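Local coordinates for uncharacterized protein (Bacillus thuringiensis serovar kurstaki, PDB 4XE7) that probably polymerises into actin-like filaments that segregate plasmid DNA, as a ParM-type protein of the bacterial cytoskeleton, at residues Ile167-Val177 with Lys188-Met198. Numbering follows the deposited sequence.
Sequences ILEMLYGEHTV and KIKITINDGTM
K188 meets T176 where two antiparallel strands of a β-hairpin run side by side in the large mixed sheet of this actin-like fold, a worked example of one sheet with two unlike faces. The extended K188 chain passes slantwise by T176, its CE 3.7 Å from T176 OG1, and a water joins that hydroxyl to K188 NZ. I189 then begins the ladder, exchanging two backbone hydrogen bonds with V177. On the polar face, with E174, T176 and T192, K190 stretches toward E174 (CG anti to the backbone N, chi1 179°), but its NZ stays 3.9 Å from E174 OE2, a long salt bridge. On the other face I191, paired with H175, turns CD1 to V177 CG2 (4.0 Å), both packed against helix 123-140. I193 closes the ladder against G173; its CD1 lies 3.5 Å from L171 O, the carbonyl that also accepts H175 NE2 (2.8 Å) in the imidazole plane. S79 holds H175 ND1, so the ring's rotation is fixed. Further on, D195 CA lies 3.6 Å from Y172 CE1, and G196 CA 4.0 Å from L168 CD2. M198 folds back through chi2 and chi3 (-67° and -71°), its CG alongside L168 CG and its CE 3.9 Å from I167 CG2.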
ATOM      1  N   ILE A 167      13.594 -17.722   6.380  1.00 35.68           N
ATOM      2  CA  ILE A 167      13.309 -16.296   6.415  1.00 31.62           C
ATOM      3  C   ILE A 167      13.347 -15.808   7.856  1.00 35.24           C
ATOM      4  O   ILE A 167      13.987 -14.803   8.176  1.00 32.65           O
ATOM      5  CB  ILE A 167      11.933 -15.973   5.808  1.00 35.58           C
ATOM      6  CG1 ILE A 167      11.918 -16.296   4.310  1.00 48.35           C
ATOM      7  CG2 ILE A 167      11.547 -14.518   6.072  1.00 39.97           C
ATOM      8  CD1 ILE A 167      12.963 -15.548   3.503  1.00 51.06           C
ATOM      9  N   LEU A 168      12.660 -16.537   8.726  1.00 24.45           N
ATOM     10  CA  LEU A 168      12.575 -16.145  10.119  1.00 23.41           C
ATOM     11  C   LEU A 168      13.942 -16.174  10.808  1.00 26.74           C
ATOM     12  O   LEU A 168      14.220 -15.327  11.652  1.00 22.14           O
ATOM     13  CB  LEU A 168      11.580 -17.037  10.861  1.00 27.04           C
ATOM     14  CG  LEU A 168      10.095 -16.889  10.497  1.00 32.16           C
ATOM     15  CD1 LEU A 168       9.250 -17.887  11.267  1.00 28.60           C
ATOM     16  CD2 LEU A 168       9.582 -15.456  10.747  1.00 28.64           C
ATOM     17  N   GLU A 169      14.779 -17.145  10.437  1.00 23.79           N
ATOM     18  CA  GLU A 169      16.101 -17.335  11.039  1.00 30.47           C
ATOM     19  C   GLU A 169      17.052 -16.204  10.682  1.00 27.31           C
ATOM     20  O   GLU A 169      17.898 -15.797  11.485  1.00 29.56           O
ATOM     21  CB  GLU A 169      16.700 -18.676  10.589  1.00 42.94           C
ATOM     22  CG  GLU A 169      16.607 -19.785  11.615  1.00 60.90           C
ATOM     23  CD  GLU A 169      17.371 -19.458  12.884  1.00 80.34           C
ATOM     24  OE1 GLU A 169      18.400 -18.748  12.797  1.00 78.95           O
ATOM     25  OE2 GLU A 169      16.942 -19.910  13.967  1.00 93.10           O
ATOM     26  N   MET A 170      16.921 -15.727   9.450  1.00 27.21           N
ATOM     27  CA  MET A 170      17.606 -14.533   8.987  1.00 30.33           C
ATOM     28  C   MET A 170      17.277 -13.345   9.898  1.00 28.95           C
ATOM     29  O   MET A 170      18.156 -12.549  10.236  1.00 26.63           O
ATOM     30  CB  MET A 170      17.198 -14.239   7.537  1.00 30.23           C
ATOM     31  CG  MET A 170      17.894 -13.061   6.863  1.00 31.18           C
ATOM     32  SD  MET A 170      17.149 -12.697   5.247  1.00 30.98           S
ATOM     33  CE  MET A 170      18.621 -12.551   4.240  1.00 56.41           C
ATOM     34  N   LEU A 171      16.016 -13.258  10.325  1.00 24.21           N
ATOM     35  CA  LEU A 171      15.521 -12.091  11.067  1.00 24.33           C
ATOM     36  C   LEU A 171      15.681 -12.148  12.591  1.00 31.62           C
ATOM     37  O   LEU A 171      15.705 -11.107  13.248  1.00 34.70           O
ATOM     38  CB  LEU A 171      14.041 -11.878  10.749  1.00 20.14           C
ATOM     39  CG  LEU A 171      13.731 -11.683   9.271  1.00 29.04           C
ATOM     40  CD1 LEU A 171      12.244 -11.433   9.083  1.00 34.69           C
ATOM     41  CD2 LEU A 171      14.528 -10.501   8.742  1.00 31.42           C
ATOM     42  N   TYR A 172      15.763 -13.347  13.155  1.00 28.60           N
ATOM     43  CA  TYR A 172      15.868 -13.480  14.604  1.00 31.18           C
ATOM     44  C   TYR A 172      17.090 -12.737  15.118  1.00 34.10           C
ATOM     45  O   TYR A 172      18.116 -12.666  14.441  1.00 36.49           O
ATOM     46  CB  TYR A 172      15.950 -14.952  15.020  1.00 36.61           C
ATOM     47  CG  TYR A 172      14.682 -15.743  14.797  1.00 41.57           C
ATOM     48  CD1 TYR A 172      13.435 -15.131  14.863  1.00 44.16           C
ATOM     49  CD2 TYR A 172      14.733 -17.106  14.526  1.00 41.81           C
ATOM     50  CE1 TYR A 172      12.271 -15.857  14.662  1.00 46.54           C
ATOM     51  CE2 TYR A 172      13.583 -17.837  14.327  1.00 41.93           C
ATOM     52  CZ  TYR A 172      12.354 -17.211  14.395  1.00 48.31           C
ATOM     53  OH  TYR A 172      11.207 -17.940  14.193  1.00 49.40           O
ATOM     54  N   GLY A 173      16.973 -12.172  16.312  1.00 34.36           N
ATOM     55  CA  GLY A 173      18.091 -11.491  16.922  1.00 33.13           C
ATOM     56  C   GLY A 173      17.845 -10.026  17.201  1.00 36.66           C
ATOM     57  O   GLY A 173      16.707  -9.537  17.197  1.00 34.67           O
ATOM     58  N   GLU A 174      18.939  -9.321  17.445  1.00 27.86           N
ATOM     59  CA  GLU A 174      18.882  -7.938  17.854  1.00 30.17           C
ATOM     60  C   GLU A 174      19.323  -7.053  16.700  1.00 36.12           C
ATOM     61  O   GLU A 174      20.219  -7.419  15.951  1.00 33.14           O
ATOM     62  CB  GLU A 174      19.756  -7.720  19.087  1.00 38.62           C
ATOM     63  CG  GLU A 174      19.489  -6.419  19.816  1.00 56.07           C
ATOM     64  CD  GLU A 174      20.443  -6.198  20.972  1.00 61.84           C
ATOM     65  OE1 GLU A 174      21.257  -5.252  20.890  1.00 62.29           O
ATOM     66  OE2 GLU A 174      20.374  -6.968  21.956  1.00 58.50           O
ATOM     67  N   HIS A 175      18.659  -5.911  16.545  1.00 32.71           N
ATOM     68  CA  HIS A 175      18.967  -4.944  15.494  1.00 32.23           C
ATOM     69  C   HIS A 175      18.789  -3.528  16.023  1.00 36.89           C
ATOM     70  O   HIS A 175      17.785  -3.231  16.671  1.00 46.16           O
ATOM     71  CB  HIS A 175      18.059  -5.150  14.274  1.00 29.80           C
ATOM     72  CG  HIS A 175      17.743  -6.583  13.991  1.00 29.44           C
ATOM     73  ND1 HIS A 175      18.473  -7.339  13.086  1.00 31.48           N
ATOM     74  CD2 HIS A 175      16.797  -7.402  14.482  1.00 32.32           C
ATOM     75  CE1 HIS A 175      17.977  -8.555  13.045  1.00 36.96           C
ATOM     76  NE2 HIS A 175      16.957  -8.634  13.882  1.00 33.14           N
ATOM     77  N   THR A 176      19.741  -2.644  15.757  1.00 26.68           N
ATOM     78  CA  THR A 176      19.528  -1.247  16.101  1.00 24.84           C
ATOM     79  C   THR A 176      19.418  -0.379  14.859  1.00 26.04           C
ATOM     80  O   THR A 176      20.132  -0.576  13.869  1.00 29.06           O
ATOM     81  CB  THR A 176      20.656  -0.692  16.993  1.00 32.32           C
ATOM     82  OG1 THR A 176      21.864  -0.604  16.230  1.00 34.03           O
ATOM     83  CG2 THR A 176      20.860  -1.599  18.203  1.00 32.00           C
ATOM     84  N   VAL A 177      18.507   0.579  14.924  1.00 23.37           N
ATOM     85  CA  VAL A 177      18.366   1.590  13.893  1.00 25.02           C
ATOM     86  C   VAL A 177      18.559   2.963  14.514  1.00 28.09           C
ATOM     87  O   VAL A 177      17.797   3.370  15.396  1.00 30.62           O
ATOM     88  CB  VAL A 177      16.978   1.540  13.215  1.00 29.28           C
ATOM     89  CG1 VAL A 177      16.923   2.547  12.081  1.00 21.40           C
ATOM     90  CG2 VAL A 177      16.659   0.120  12.716  1.00 31.30           C
ATOM     91  N   LYS A 188      17.730   6.185  18.773  1.00 28.83           N
ATOM     92  CA  LYS A 188      18.225   4.864  18.432  1.00 31.47           C
ATOM     93  C   LYS A 188      17.217   3.809  18.877  1.00 29.47           C
ATOM     94  O   LYS A 188      16.939   3.687  20.061  1.00 32.32           O
ATOM     95  CB  LYS A 188      19.583   4.628  19.096  1.00 34.45           C
ATOM     96  CG  LYS A 188      20.276   3.355  18.688  1.00 39.68           C
ATOM     97  CD  LYS A 188      21.783   3.477  18.894  1.00 51.47           C
ATOM     98  CE  LYS A 188      22.486   2.149  18.680  1.00 54.42           C
ATOM     99  NZ  LYS A 188      23.962   2.263  18.869  1.00 60.77           N
ATOM    100  N   ILE A 189      16.662   3.051  17.939  1.00 28.39           N
ATOM    101  CA  ILE A 189      15.652   2.061  18.307  1.00 19.46           C
ATOM    102  C   ILE A 189      16.253   0.657  18.369  1.00 29.12           C
ATOM    103  O   ILE A 189      16.896   0.192  17.430  1.00 31.14           O
ATOM    104  CB  ILE A 189      14.444   2.090  17.327  1.00 29.45           C
ATOM    105  CG1 ILE A 189      13.502   3.256  17.668  1.00 41.22           C
ATOM    106  CG2 ILE A 189      13.596   0.853  17.506  1.00 25.33           C
ATOM    107  CD1 ILE A 189      13.979   4.618  17.294  1.00 45.94           C
ATOM    108  N   LYS A 190      16.046  -0.014  19.491  1.00 25.87           N
ATOM    109  CA  LYS A 190      16.531  -1.368  19.658  1.00 33.24           C
ATOM    110  C   LYS A 190      15.423  -2.381  19.380  1.00 28.34           C
ATOM    111  O   LYS A 190      14.405  -2.417  20.075  1.00 28.76           O
ATOM    112  CB  LYS A 190      17.093  -1.547  21.069  1.00 42.45           C
ATOM    113  CG  LYS A 190      17.611  -2.927  21.372  1.00 54.29           C
ATOM    114  CD  LYS A 190      18.307  -2.942  22.723  1.00 65.11           C
ATOM    115  CE  LYS A 190      18.404  -4.347  23.289  1.00 67.41           C
ATOM    116  NZ  LYS A 190      19.166  -4.352  24.569  1.00 68.73           N
ATOM    117  N   ILE A 191      15.638  -3.207  18.365  1.00 24.36           N
ATOM    118  CA  ILE A 191      14.622  -4.145  17.895  1.00 23.89           C
ATOM    119  C   ILE A 191      15.038  -5.564  18.199  1.00 22.97           C
ATOM    120  O   ILE A 191      16.104  -6.011  17.772  1.00 26.57           O
ATOM    121  CB  ILE A 191      14.388  -4.010  16.366  1.00 28.02           C
ATOM    122  CG1 ILE A 191      13.805  -2.635  16.029  1.00 27.20           C
ATOM    123  CG2 ILE A 191      13.521  -5.171  15.822  1.00 22.77           C
ATOM    124  CD1 ILE A 191      13.971  -2.235  14.551  1.00 24.88           C
ATOM    125  N   THR A 192      14.201  -6.276  18.931  1.00 25.23           N
ATOM    126  CA  THR A 192      14.465  -7.674  19.181  1.00 27.66           C
ATOM    127  C   THR A 192      13.375  -8.537  18.564  1.00 27.68           C
ATOM    128  O   THR A 192      12.194  -8.361  18.837  1.00 32.02           O
ATOM    129  CB  THR A 192      14.565  -7.961  20.683  1.00 30.56           C
ATOM    130  OG1 THR A 192      15.511  -7.061  21.269  1.00 33.22           O
ATOM    131  CG2 THR A 192      15.005  -9.404  20.928  1.00 30.33           C
ATOM    132  N   ILE A 193      13.786  -9.464  17.715  1.00 25.84           N
ATOM    133  CA  ILE A 193      12.863 -10.409  17.118  1.00 30.55           C
ATOM    134  C   ILE A 193      13.181 -11.788  17.666  1.00 33.20           C
ATOM    135  O   ILE A 193      14.273 -12.311  17.434  1.00 32.70           O
ATOM    136  CB  ILE A 193      12.970 -10.410  15.585  1.00 29.96           C
ATOM    137  CG1 ILE A 193      12.844  -8.977  15.045  1.00 27.43           C
ATOM    138  CG2 ILE A 193      11.930 -11.345  14.985  1.00 24.75           C
ATOM    139  CD1 ILE A 193      13.099  -8.861  13.549  1.00 28.58           C
ATOM    140  N   ASN A 194      12.227 -12.363  18.391  1.00 32.46           N
ATOM    141  CA  ASN A 194      12.406 -13.653  19.058  1.00 31.49           C
ATOM    142  C   ASN A 194      11.627 -14.785  18.416  1.00 32.75           C
ATOM    143  O   ASN A 194      11.961 -15.958  18.574  1.00 30.10           O
ATOM    144  CB  ASN A 194      11.987 -13.534  20.521  1.00 39.88           C
ATOM    145  CG  ASN A 194      12.816 -12.528  21.272  1.00 51.49           C
ATOM    146  OD1 ASN A 194      14.045 -12.616  21.292  1.00 52.58           O
ATOM    147  ND2 ASN A 194      12.152 -11.545  21.879  1.00 62.23           N
ATOM    148  N   ASP A 195      10.570 -14.420  17.705  1.00 28.60           N
ATOM    149  CA  ASP A 195       9.687 -15.394  17.089  1.00 31.83           C
ATOM    150  C   ASP A 195       8.905 -14.718  15.974  1.00 30.08           C
ATOM    151  O   ASP A 195       8.971 -13.493  15.804  1.00 26.43           O
ATOM    152  CB  ASP A 195       8.743 -16.023  18.127  1.00 36.87           C
ATOM    153  CG  ASP A 195       7.942 -14.983  18.927  1.00 43.96           C
ATOM    154  OD1 ASP A 195       7.897 -15.095  20.171  1.00 52.88           O
ATOM    155  OD2 ASP A 195       7.332 -14.073  18.325  1.00 40.93           O
ATOM    156  N   GLY A 196       8.174 -15.512  15.210  1.00 30.22           N
ATOM    157  CA  GLY A 196       7.399 -14.964  14.120  1.00 29.71           C
ATOM    158  C   GLY A 196       6.516 -15.988  13.439  1.00 29.84           C
ATOM    159  O   GLY A 196       6.473 -17.150  13.833  1.00 30.64           O
ATOM    160  N   THR A 197       5.823 -15.538  12.402  1.00 29.42           N
ATOM    161  CA  THR A 197       4.937 -16.382  11.609  1.00 36.56           C
ATOM    162  C   THR A 197       5.029 -15.968  10.146  1.00 38.58           C
ATOM    163  O   THR A 197       5.198 -14.788   9.843  1.00 32.97           O
ATOM    164  CB  THR A 197       3.467 -16.264  12.064  1.00 41.05           C
ATOM    165  OG1 THR A 197       3.395 -16.254  13.493  1.00 45.09           O
ATOM    166  CG2 THR A 197       2.644 -17.418  11.523  1.00 51.48           C
ATOM    167  N   MET A 198       4.908 -16.922   9.236  1.00 33.78           N
ATOM    168  CA  MET A 198       4.879 -16.575   7.825  1.00 34.35           C
ATOM    169  C   MET A 198       3.525 -16.953   7.262  1.00 35.80           C
ATOM    170  O   MET A 198       2.958 -17.987   7.614  1.00 38.04           O
ATOM    171  CB  MET A 198       6.008 -17.265   7.064  1.00 35.10           C
ATOM    172  CG  MET A 198       7.390 -16.775   7.460  1.00 31.82           C
ATOM    173  SD  MET A 198       7.698 -15.053   6.997  1.00 29.81           S
ATOM    174  CE  MET A 198       7.830 -15.224   5.219  1.00 43.53           C
TER
HETATM  175  O   HOH W   1      23.868  -0.710  18.199  1.00 49.57           O